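Local atomic coordinates of putative type VI secretion protein (Escherichia coli, PDB entry 3U66), a protein that is a component of the bacterial type VI secretion system attached to the inner membrane, with a helical cytoplasmic domain of the DotU family. Residues 66-71 with 96-101; 109-114 with 153-158; 10-15 with 48-53. All coordinates share one frame; numbering follows the deposited sequence.

Contact 1 of 3, residues 66-71 with 96-101; sequences AFCALL and HFFGTL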
loop_
_atom_site.group_PDB
_atom_site.type_symbol
_atom_site.label_atom_id
_atom_site.label_comp_id
_atom_site.label_asym_id
_atom_site.label_seq_id
_atom_site.Cartn_x
_atom_site.Cartn_y
_atom_site.Cartn_z
ATOM N N ALA A 66 -1.166 -1.833 -5.094
ATOM C CA ALA A 66 -0.640 -1.186 -3.891
ATOM C C ALA A 66 -1.754 -0.950 -2.896
ATOM O O ALA A 66 -1.561 -1.227 -1.717
ATOM C CB ALA A 66 0.041 0.128 -4.246
ATOM N N PHE A 67 -2.934 -0.519 -3.374
ATOM C CA PHE A 67 -4.099 -0.306 -2.509
ATOM C C PHE A 67 -4.629 -1.600 -1.895
ATOM O O PHE A 67 -4.971 -1.592 -0.707
ATOM C CB PHE A 67 -5.225 0.445 -3.232
ATOM C CG PHE A 67 -6.366 0.794 -2.316
ATOM C CD1 PHE A 67 -6.304 1.918 -1.503
ATOM C CD2 PHE A 67 -7.499 -0.006 -2.254
ATOM C CE1 PHE A 67 -7.352 2.230 -0.644
ATOM C CE2 PHE A 67 -8.546 0.306 -1.390
ATOM C CZ PHE A 67 -8.462 1.420 -0.592
ATOM N N CYS A 68 -4.742 -2.688 -2.708
ATOM C CA CYS A 68 -5.200 -4.004 -2.257
ATOM C C CYS A 68 -4.257 -4.515 -1.174
ATOM O O CYS A 68 -4.710 -4.900 -0.104
ATOM C CB CYS A 68 -5.297 -4.984 -3.422
ATOM S SG CYS A 68 -6.815 -4.832 -4.401
ATOM N N ALA A 69 -2.942 -4.442 -1.436
ATOM C CA ALA A 69 -1.863 -4.829 -0.527
ATOM C C ALA A 69 -1.879 -3.993 0.758
ATOM O O ALA A 69 -1.611 -4.536 1.834
ATOM C CB ALA A 69 -0.523 -4.683 -1.225
ATOM N N LEU A 70 -2.216 -2.687 0.646
ATOM C CA LEU A 70 -2.301 -1.767 1.783
ATOM C C LEU A 70 -3.491 -2.141 2.686
ATOM O O LEU A 70 -3.309 -2.366 3.889
ATOM C CB LEU A 70 -2.347 -0.283 1.305
ATOM C CG LEU A 70 -2.714 0.835 2.305
ATOM C CD1 LEU A 70 -1.706 0.949 3.449
ATOM C CD2 LEU A 70 -2.874 2.159 1.596
ATOM N N LEU A 71 -4.689 -2.246 2.089
ATOM C CA LEU A 71 -5.936 -2.604 2.767
ATOM C C LEU A 71 -5.903 -4.008 3.393
ATOM O O LEU A 71 -6.326 -4.149 4.535
ATOM C CB LEU A 71 -7.119 -2.448 1.801
ATOM C CG LEU A 71 -8.541 -2.597 2.342
ATOM C CD1 LEU A 71 -8.768 -1.801 3.632
ATOM C CD2 LEU A 71 -9.524 -2.167 1.300
ATOM N N HIS A 96 -8.175 -12.219 -4.574
ATOM C CA HIS A 96 -9.455 -12.031 -5.250
ATOM C C HIS A 96 -9.320 -11.258 -6.558
ATOM O O HIS A 96 -9.855 -11.687 -7.578
ATOM C CB HIS A 96 -10.480 -11.373 -4.306
ATOM C CG HIS A 96 -11.813 -11.100 -4.941
ATOM N ND1 HIS A 96 -12.668 -12.128 -5.320
ATOM C CD2 HIS A 96 -12.394 -9.917 -5.249
ATOM C CE1 HIS A 96 -13.721 -11.534 -5.860
ATOM N NE2 HIS A 96 -13.603 -10.205 -5.834
ATOM N N PHE A 97 -8.588 -10.138 -6.533
ATOM C CA PHE A 97 -8.387 -9.267 -7.690
ATOM C C PHE A 97 -7.114 -9.523 -8.504
ATOM O O PHE A 97 -7.105 -9.194 -9.696
ATOM C CB PHE A 97 -8.450 -7.796 -7.259
ATOM C CG PHE A 97 -9.824 -7.291 -6.902
ATOM C CD1 PHE A 97 -10.739 -6.953 -7.895
ATOM C CD2 PHE A 97 -10.187 -7.098 -5.576
ATOM C CE1 PHE A 97 -12.001 -6.459 -7.566
ATOM C CE2 PHE A 97 -11.453 -6.601 -5.246
ATOM C CZ PHE A 97 -12.349 -6.281 -6.245
ATOM N N PHE A 98 -6.047 -10.089 -7.887
ATOM C CA PHE A 98 -4.765 -10.283 -8.585
ATOM C C PHE A 98 -4.189 -11.693 -8.662
ATOM O O PHE A 98 -3.269 -11.937 -9.446
ATOM C CB PHE A 98 -3.706 -9.248 -8.134
ATOM C CG PHE A 98 -4.108 -7.813 -8.399
ATOM C CD1 PHE A 98 -3.957 -7.251 -9.663
ATOM C CD2 PHE A 98 -4.656 -7.031 -7.389
ATOM C CE1 PHE A 98 -4.338 -5.927 -9.909
ATOM C CE2 PHE A 98 -5.036 -5.707 -7.635
ATOM C CZ PHE A 98 -4.868 -5.161 -8.894
ATOM N N GLY A 99 -4.726 -12.602 -7.865
ATOM C CA GLY A 99 -4.282 -13.989 -7.859
ATOM C C GLY A 99 -2.934 -14.220 -7.207
ATOM O O GLY A 99 -2.144 -15.032 -7.696
ATOM N N THR A 100 -2.669 -13.517 -6.095
ATOM C CA THR A 100 -1.446 -13.665 -5.295
ATOM C C THR A 100 -1.757 -13.572 -3.790
ATOM O O THR A 100 -2.782 -13.020 -3.397
ATOM C CB THR A 100 -0.301 -12.709 -5.761
ATOM O OG1 THR A 100 0.825 -12.862 -4.884
ATOM C CG2 THR A 100 -0.718 -11.222 -5.793
ATOM N N LEU A 101 -0.877 -14.129 -2.962
ATOM C CA LEU A 101 -0.963 -14.076 -1.500
ATOM C C LEU A 101 0.399 -13.560 -1.001
ATOM O O LEU A 101 0.689 -13.596 0.203
ATOM C CB LEU A 101 -1.258 -15.467 -0.914
ATOM C CG LEU A 101 -2.561 -16.151 -1.335
ATOM C CD1 LEU A 101 -2.375 -17.653 -1.454
ATOM C CD2 LEU A 101 -3.683 -15.836 -0.382
#
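Cys68, within helix 57-76, and Phe97, near the end of helix 93-98, bring the two backbones nearest each other, with their CA atoms 8.2 Å apart, and Gly99 then leaves the helical conformation with a positive phi of 73°. The contact is a small one, and a single sulfur carries it from the 66-71 side. Cys68 SG lies anti to its own carbonyl carbon (chi1 -81°), which extends it toward two consecutive aromatic rings. Phe98 presents its edge: SG lies near the ring plane, 3.8 Å from Phe98 CE2 and 5.1 Å from the ring centroid. Phe97 meets the same sulfur obliquely, with its CD2 4.2 Å from Cys68 SG. Around this pair of sulfur-aromatic contacts, Leu93 also packs on Cys68, Tyr65 meets the Phe98 ring edge-to-face, and Phe97 reaches Val43 and Arg47 of helix 32-52. The chemistry is therefore that of a buried, polarisable sulfur set against aromatic carbon. No hydrogen bond crosses between the segments, so the attraction probably rests on dispersion, with a possible electrostatic share where the sulfur faces the hydrogen-bearing rim of Phe98.

Contact 2 of 3, residues 109-114 with 153-158; sequences ERIREQ and RALTAR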
loop_
_atom_site.group_PDB
_atom_site.type_symbol
_atom_site.label_atom_id
_atom_site.label_comp_id
_atom_site.label_asym_id
_atom_site.label_seq_id
_atom_site.Cartn_x
_atom_site.Cartn_y
_atom_site.Cartn_z
ATOM N N GLU A 109 9.173 -5.276 -4.661
ATOM C CA GLU A 109 9.829 -5.679 -5.908
ATOM C C GLU A 109 9.309 -4.753 -7.030
ATOM O O GLU A 109 10.095 -4.289 -7.862
ATOM C CB GLU A 109 9.463 -7.148 -6.204
ATOM C CG GLU A 109 10.407 -7.893 -7.129
ATOM C CD GLU A 109 10.050 -9.347 -7.395
ATOM O OE1 GLU A 109 8.985 -9.809 -6.918
ATOM O OE2 GLU A 109 10.842 -10.027 -8.088
ATOM N N ARG A 110 8.001 -4.434 -6.983
ATOM C CA ARG A 110 7.286 -3.578 -7.915
ATOM C C ARG A 110 7.667 -2.106 -7.764
ATOM O O ARG A 110 7.697 -1.396 -8.760
ATOM C CB ARG A 110 5.773 -3.785 -7.745
ATOM C CG ARG A 110 4.898 -3.042 -8.732
ATOM C CD ARG A 110 4.522 -3.830 -9.974
ATOM N NE ARG A 110 3.788 -5.059 -9.648
ATOM C CZ ARG A 110 2.482 -5.262 -9.825
ATOM N NH1 ARG A 110 1.728 -4.310 -10.350
ATOM N NH2 ARG A 110 1.935 -6.413 -9.493
ATOM N N ILE A 111 7.949 -1.638 -6.540
ATOM C CA ILE A 111 8.389 -0.255 -6.276
ATOM C C ILE A 111 9.784 -0.014 -6.882
ATOM O O ILE A 111 10.012 1.017 -7.519
ATOM C CB ILE A 111 8.303 0.131 -4.759
ATOM C CG1 ILE A 111 6.826 0.239 -4.289
ATOM C CG2 ILE A 111 9.057 1.458 -4.450
ATOM C CD1 ILE A 111 6.592 0.103 -2.784
ATOM N N ARG A 112 10.679 -1.008 -6.731
ATOM C CA ARG A 112 12.052 -0.984 -7.238
ATOM C C ARG A 112 12.128 -0.937 -8.758
ATOM O O ARG A 112 12.939 -0.175 -9.285
ATOM C CB ARG A 112 12.875 -2.155 -6.687
ATOM C CG ARG A 112 12.972 -2.169 -5.163
ATOM C CD ARG A 112 14.363 -2.462 -4.642
ATOM N NE ARG A 112 15.047 -3.522 -5.381
ATOM C CZ ARG A 112 14.944 -4.818 -5.107
ATOM N NH1 ARG A 112 14.169 -5.233 -4.110
ATOM N NH2 ARG A 112 15.608 -5.706 -5.830
ATOM N N GLU A 113 11.284 -1.720 -9.462
ATOM C CA GLU A 113 11.275 -1.696 -10.929
ATOM C C GLU A 113 10.693 -0.405 -11.505
ATOM O O GLU A 113 10.996 -0.049 -12.644
ATOM C CB GLU A 113 10.734 -2.983 -11.587
ATOM C CG GLU A 113 9.474 -3.557 -10.973
ATOM C CD GLU A 113 9.427 -5.074 -10.983
ATOM O OE1 GLU A 113 10.416 -5.706 -10.539
ATOM O OE2 GLU A 113 8.388 -5.632 -11.402
ATOM N N GLN A 114 9.905 0.319 -10.691
ATOM C CA GLN A 114 9.351 1.627 -11.042
ATOM C C GLN A 114 10.468 2.663 -10.918
ATOM O O GLN A 114 10.529 3.595 -11.720
ATOM C CB GLN A 114 8.161 1.996 -10.137
ATOM C CG GLN A 114 6.844 1.331 -10.525
ATOM C CD GLN A 114 6.291 1.805 -11.852
ATOM O OE1 GLN A 114 6.093 2.998 -12.102
ATOM N NE2 GLN A 114 6.023 0.870 -12.740
ATOM N N ARG A 153 13.838 6.389 0.662
ATOM C CA ARG A 153 14.544 7.644 0.350
ATOM C C ARG A 153 14.556 7.958 -1.148
ATOM O O ARG A 153 14.280 9.096 -1.532
ATOM C CB ARG A 153 15.980 7.612 0.882
ATOM C CG ARG A 153 16.103 7.988 2.345
ATOM C CD ARG A 153 17.501 7.702 2.861
ATOM N NE ARG A 153 17.509 6.644 3.870
ATOM C CZ ARG A 153 17.464 6.864 5.180
ATOM N NH1 ARG A 153 17.430 8.103 5.650
ATOM N NH2 ARG A 153 17.471 5.846 6.029
ATOM N N ALA A 154 14.839 6.941 -1.982
ATOM C CA ALA A 154 14.899 7.046 -3.438
ATOM C C ALA A 154 13.547 7.366 -4.056
ATOM O O ALA A 154 13.482 8.188 -4.969
ATOM C CB ALA A 154 15.454 5.760 -4.027
ATOM N N LEU A 155 12.474 6.722 -3.550
ATOM C CA LEU A 155 11.092 6.910 -3.996
ATOM C C LEU A 155 10.612 8.288 -3.581
ATOM O O LEU A 155 9.977 8.984 -4.367
ATOM C CB LEU A 155 10.196 5.800 -3.411
ATOM C CG LEU A 155 8.674 5.928 -3.568
ATOM C CD1 LEU A 155 8.221 5.643 -4.993
ATOM C CD2 LEU A 155 7.971 5.008 -2.608
ATOM N N THR A 156 10.954 8.677 -2.358
ATOM C CA THR A 156 10.659 9.967 -1.736
ATOM C C THR A 156 11.276 11.119 -2.542
ATOM O O THR A 156 10.605 12.130 -2.760
ATOM C CB THR A 156 11.066 9.880 -0.243
ATOM O OG1 THR A 156 9.908 9.674 0.566
ATOM C CG2 THR A 156 11.900 11.045 0.251
ATOM N N ALA A 157 12.532 10.930 -3.014
ATOM C CA ALA A 157 13.320 11.912 -3.764
ATOM C C ALA A 157 12.739 12.251 -5.140
ATOM O O ALA A 157 12.978 13.351 -5.652
ATOM C CB ALA A 157 14.759 11.429 -3.902
ATOM N N ARG A 158 11.982 11.312 -5.733
ATOM C CA ARG A 158 11.407 11.487 -7.059
ATOM C C ARG A 158 10.007 12.077 -7.113
ATOM O O ARG A 158 9.495 12.331 -8.209
ATOM C CB ARG A 158 11.555 10.218 -7.892
ATOM C CG ARG A 158 12.700 10.349 -8.871
ATOM C CD ARG A 158 13.435 9.056 -9.053
ATOM N NE ARG A 158 12.914 8.293 -10.181
ATOM C CZ ARG A 158 13.312 7.063 -10.479
ATOM N NH1 ARG A 158 14.214 6.449 -9.725
ATOM N NH2 ARG A 158 12.796 6.429 -11.522
#
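The guanidinium of Arg158 is the flat group that reaches across to Gln114, whose backbone O approaches it obliquely, over neither a clear face nor a clear edge. This meeting marks one end of a helix-helix contact in the DotU helical bundle, between helix 103-115 and helix 148-157. Gln114 O lies 3.6 Å from Arg158 NH2, a polar proximity without the geometry of a hydrogen bond. The firmer polar partner is the next carbonyl along, Leu115 O, which accepts a hydrogen bond from Arg158 NH1. The arginine chain gets there by bending at chi2 and chi3 (144° and 93°), and Pro120 touches it on the way. A cationic group beside carbonyls at the C-terminal end of helix 103-115 is probably favourable, since these oxygens carry the negative end of the helix dipole.

One turn deeper the contact changes from polar to apolar. Ile111 and Leu155 stand at the closest approach of the two backbones, their CA atoms 8.0 Å apart, and each CB points toward the other segment. Their side chains cross at about a right angle, the beta-branch methyl of Ile111 meeting a terminal methyl of Leu155. Helix 122-133 runs against both: Leu128 packs on Ile111, while Leu125 and Cys129 pack on Leu155. Val151, a turn earlier on helix 148-157, adds to the cover over Ile111. Arg112 forms a salt bridge with Glu146, in the chain leading into helix 148-157. The apolar centre comes down to two methyl groups: with Ile111 CG2 and Leu155 CG each anti to its own backbone N, Ile111 CG2 comes to 4.1 Å from Leu155 CD2.

Contact 3 of 3, residues 10-15 with 48-53; sequences EQIFYP and EELAEA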
loop_
_atom_site.group_PDB
_atom_site.type_symbol
_atom_site.label_atom_id
_atom_site.label_comp_id
_atom_site.label_asym_id
_atom_site.label_seq_id
_atom_site.Cartn_x
_atom_site.Cartn_y
_atom_site.Cartn_z
ATOM N N GLU A 10 -5.494 10.731 -6.700
ATOM C CA GLU A 10 -5.646 10.852 -5.245
ATOM C C GLU A 10 -7.131 10.940 -4.873
ATOM O O GLU A 10 -7.561 10.288 -3.918
ATOM C CB GLU A 10 -4.853 12.048 -4.691
ATOM C CG GLU A 10 -3.357 11.799 -4.600
ATOM C CD GLU A 10 -2.620 12.769 -3.698
ATOM O OE1 GLU A 10 -2.417 12.443 -2.507
ATOM O OE2 GLU A 10 -2.243 13.858 -4.182
ATOM N N GLN A 11 -7.913 11.689 -5.678
ATOM C CA GLN A 11 -9.365 11.875 -5.591
ATOM C C GLN A 11 -10.091 10.512 -5.591
ATOM O O GLN A 11 -11.078 10.351 -4.869
ATOM C CB GLN A 11 -9.834 12.648 -6.834
ATOM C CG GLN A 11 -10.317 14.070 -6.634
ATOM C CD GLN A 11 -10.945 14.639 -7.906
ATOM O OE1 GLN A 11 -11.268 13.926 -8.880
ATOM N NE2 GLN A 11 -11.154 15.950 -7.919
ATOM N N ILE A 12 -9.634 9.565 -6.455
ATOM C CA ILE A 12 -10.187 8.210 -6.617
ATOM C C ILE A 12 -9.920 7.355 -5.359
ATOM O O ILE A 12 -10.799 6.603 -4.932
ATOM C CB ILE A 12 -9.600 7.480 -7.876
ATOM C CG1 ILE A 12 -9.421 8.353 -9.138
ATOM C CG2 ILE A 12 -10.317 6.185 -8.185
ATOM C CD1 ILE A 12 -10.665 8.838 -9.891
ATOM N N PHE A 13 -8.693 7.427 -4.808
ATOM C CA PHE A 13 -8.290 6.607 -3.674
ATOM C C PHE A 13 -8.551 7.189 -2.294
ATOM O O PHE A 13 -8.480 6.435 -1.325
ATOM C CB PHE A 13 -6.829 6.151 -3.817
ATOM C CG PHE A 13 -6.559 5.137 -4.906
ATOM C CD1 PHE A 13 -6.974 3.815 -4.769
ATOM C CD2 PHE A 13 -5.854 5.493 -6.051
ATOM C CE1 PHE A 13 -6.716 2.879 -5.773
ATOM C CE2 PHE A 13 -5.603 4.560 -7.059
ATOM C CZ PHE A 13 -6.041 3.261 -6.917
ATOM N N TYR A 14 -8.869 8.505 -2.189
ATOM C CA TYR A 14 -9.146 9.175 -0.903
ATOM C C TYR A 14 -10.164 8.446 -0.006
ATOM O O TYR A 14 -9.819 8.182 1.145
ATOM C CB TYR A 14 -9.517 10.666 -1.073
ATOM C CG TYR A 14 -8.352 11.625 -1.079
ATOM C CD1 TYR A 14 -7.390 11.604 -0.073
ATOM C CD2 TYR A 14 -8.268 12.644 -2.030
ATOM C CE1 TYR A 14 -6.323 12.495 -0.066
ATOM C CE2 TYR A 14 -7.205 13.542 -2.038
ATOM C CZ TYR A 14 -6.236 13.465 -1.052
ATOM O OH TYR A 14 -5.193 14.352 -1.044
ATOM N N PRO A 15 -11.379 8.054 -0.468
ATOM C CA PRO A 15 -12.296 7.327 0.433
ATOM C C PRO A 15 -11.681 6.050 1.028
ATOM O O PRO A 15 -11.808 5.802 2.230
ATOM C CB PRO A 15 -13.504 7.018 -0.464
ATOM C CG PRO A 15 -13.442 7.999 -1.555
ATOM C CD PRO A 15 -11.980 8.202 -1.813
ATOM N N GLU A 48 -12.910 1.433 -12.449
ATOM C CA GLU A 48 -13.763 2.094 -13.441
ATOM C C GLU A 48 -13.415 3.575 -13.575
ATOM O O GLU A 48 -13.382 4.091 -14.693
ATOM C CB GLU A 48 -15.247 1.918 -13.080
ATOM N N GLU A 49 -13.132 4.250 -12.444
ATOM C CA GLU A 49 -12.775 5.670 -12.402
ATOM C C GLU A 49 -11.407 5.972 -13.029
ATOM O O GLU A 49 -11.303 6.918 -13.816
ATOM C CB GLU A 49 -12.879 6.209 -10.974
ATOM C CG GLU A 49 -14.044 7.160 -10.781
ATOM C CD GLU A 49 -14.483 7.413 -9.351
ATOM O OE1 GLU A 49 -13.622 7.685 -8.486
ATOM O OE2 GLU A 49 -15.711 7.405 -9.116
ATOM N N LEU A 50 -10.372 5.157 -12.708
ATOM C CA LEU A 50 -9.018 5.290 -13.269
ATOM C C LEU A 50 -9.044 5.138 -14.789
ATOM O O LEU A 50 -8.393 5.919 -15.487
ATOM C CB LEU A 50 -8.034 4.277 -12.649
ATOM C CG LEU A 50 -7.537 4.566 -11.232
ATOM C CD1 LEU A 50 -7.015 3.309 -10.583
ATOM C CD2 LEU A 50 -6.479 5.663 -11.210
ATOM N N ALA A 51 -9.825 4.163 -15.295
ATOM C CA ALA A 51 -10.012 3.918 -16.724
ATOM C C ALA A 51 -10.714 5.108 -17.402
ATOM O O ALA A 51 -10.306 5.501 -18.497
ATOM C CB ALA A 51 -10.805 2.636 -16.936
ATOM N N GLU A 52 -11.735 5.707 -16.729
ATOM C CA GLU A 52 -12.481 6.881 -17.210
ATOM C C GLU A 52 -11.599 8.137 -17.213
ATOM O O GLU A 52 -11.727 8.987 -18.100
ATOM C CB GLU A 52 -13.739 7.122 -16.362
ATOM C CG GLU A 52 -14.931 6.271 -16.765
ATOM N N ALA A 53 -10.682 8.234 -16.238
ATOM C CA ALA A 53 -9.749 9.352 -16.111
ATOM C C ALA A 53 -8.608 9.307 -17.148
ATOM O O ALA A 53 -7.792 10.233 -17.205
ATOM C CB ALA A 53 -9.188 9.405 -14.701
HETATM O O HOH W 1 -13.117 6.057 -6.360
#
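Antiparallel helix pairing within the helical bundle brings Ile12 against Glu49 and Leu50: the axes of the segments 10-15 and 48-52, parts of helices 7-24 and 32-52, run at 172° and approach to 10.2 Å. Ile12 carries most of the contact, its CB pointing at the other helix and its side chain sliding past that of Glu49 in the opposite direction. CG1 of Ile12 is anti to the carbonyl carbon (chi1 -40°), and its terminal CD1 lies alongside the root of the glutamate, 3.6 Å from Glu49 CB. The other branch also leans on this stem, with Ile12 CG2 3.8 Å from Glu49 CB. The extended glutamate chain carries its carboxylate back over the isoleucine, and a water joins the two residues: it donates one hydrogen bond to Ile12 O (2.8 Å) and another to Glu49 OE1 (2.7 Å). The main-chain carbonyl and the acidic side chain, both acceptors, are thus reconciled by a mediator with two protons to give. Cut back to an alanine here, the Ile12 side chain could no longer cover the stem of Glu49, and the carboxylate would probably be freer to turn, although the backbone carbonyl that holds the water remains.

Deeper in, Phe13 and Leu50 cross at about a right angle. Both start out to one side of the partner helix, yet their ends converge, with Phe13 CZ 3.8 Å from Leu50 CD1 and the methyl meeting the ring obliquely. Beneath them lies helix 57-76, whose Met63 touches both residues, whose Leu64 and Ser60 meet Leu50, and whose Phe67 ring meets that of Phe13 with the planes at about 35°. Helix 122-133 also borders helix 7-24, through Cys127 against Phe13 and a salt bridge from Arg130 to Glu10.

In chain order, contact 3 closes before contact 1 opens, and contact 1 before contact 2. About 17 Å separates the centres of contacts 1 and 3, about 19 Å those of contacts 1 and 2, and about 22 Å those of contacts 2 and 3. Contacts 1 and 3 touch directly, Phe67 CB lying 3.8 Å from Phe13 CE1, whereas the nearest atoms of contacts 1 and 2 are about 6 Å apart. Helix 122-133 touches one segment each of contacts 1 and 3 and both of contact 2: Ala66 and Leu70, Phe13, and Ile111 and Leu155. The example illustrates how an all-helical domain is built from local pairings, successive along the sequence, that share neighbouring helices.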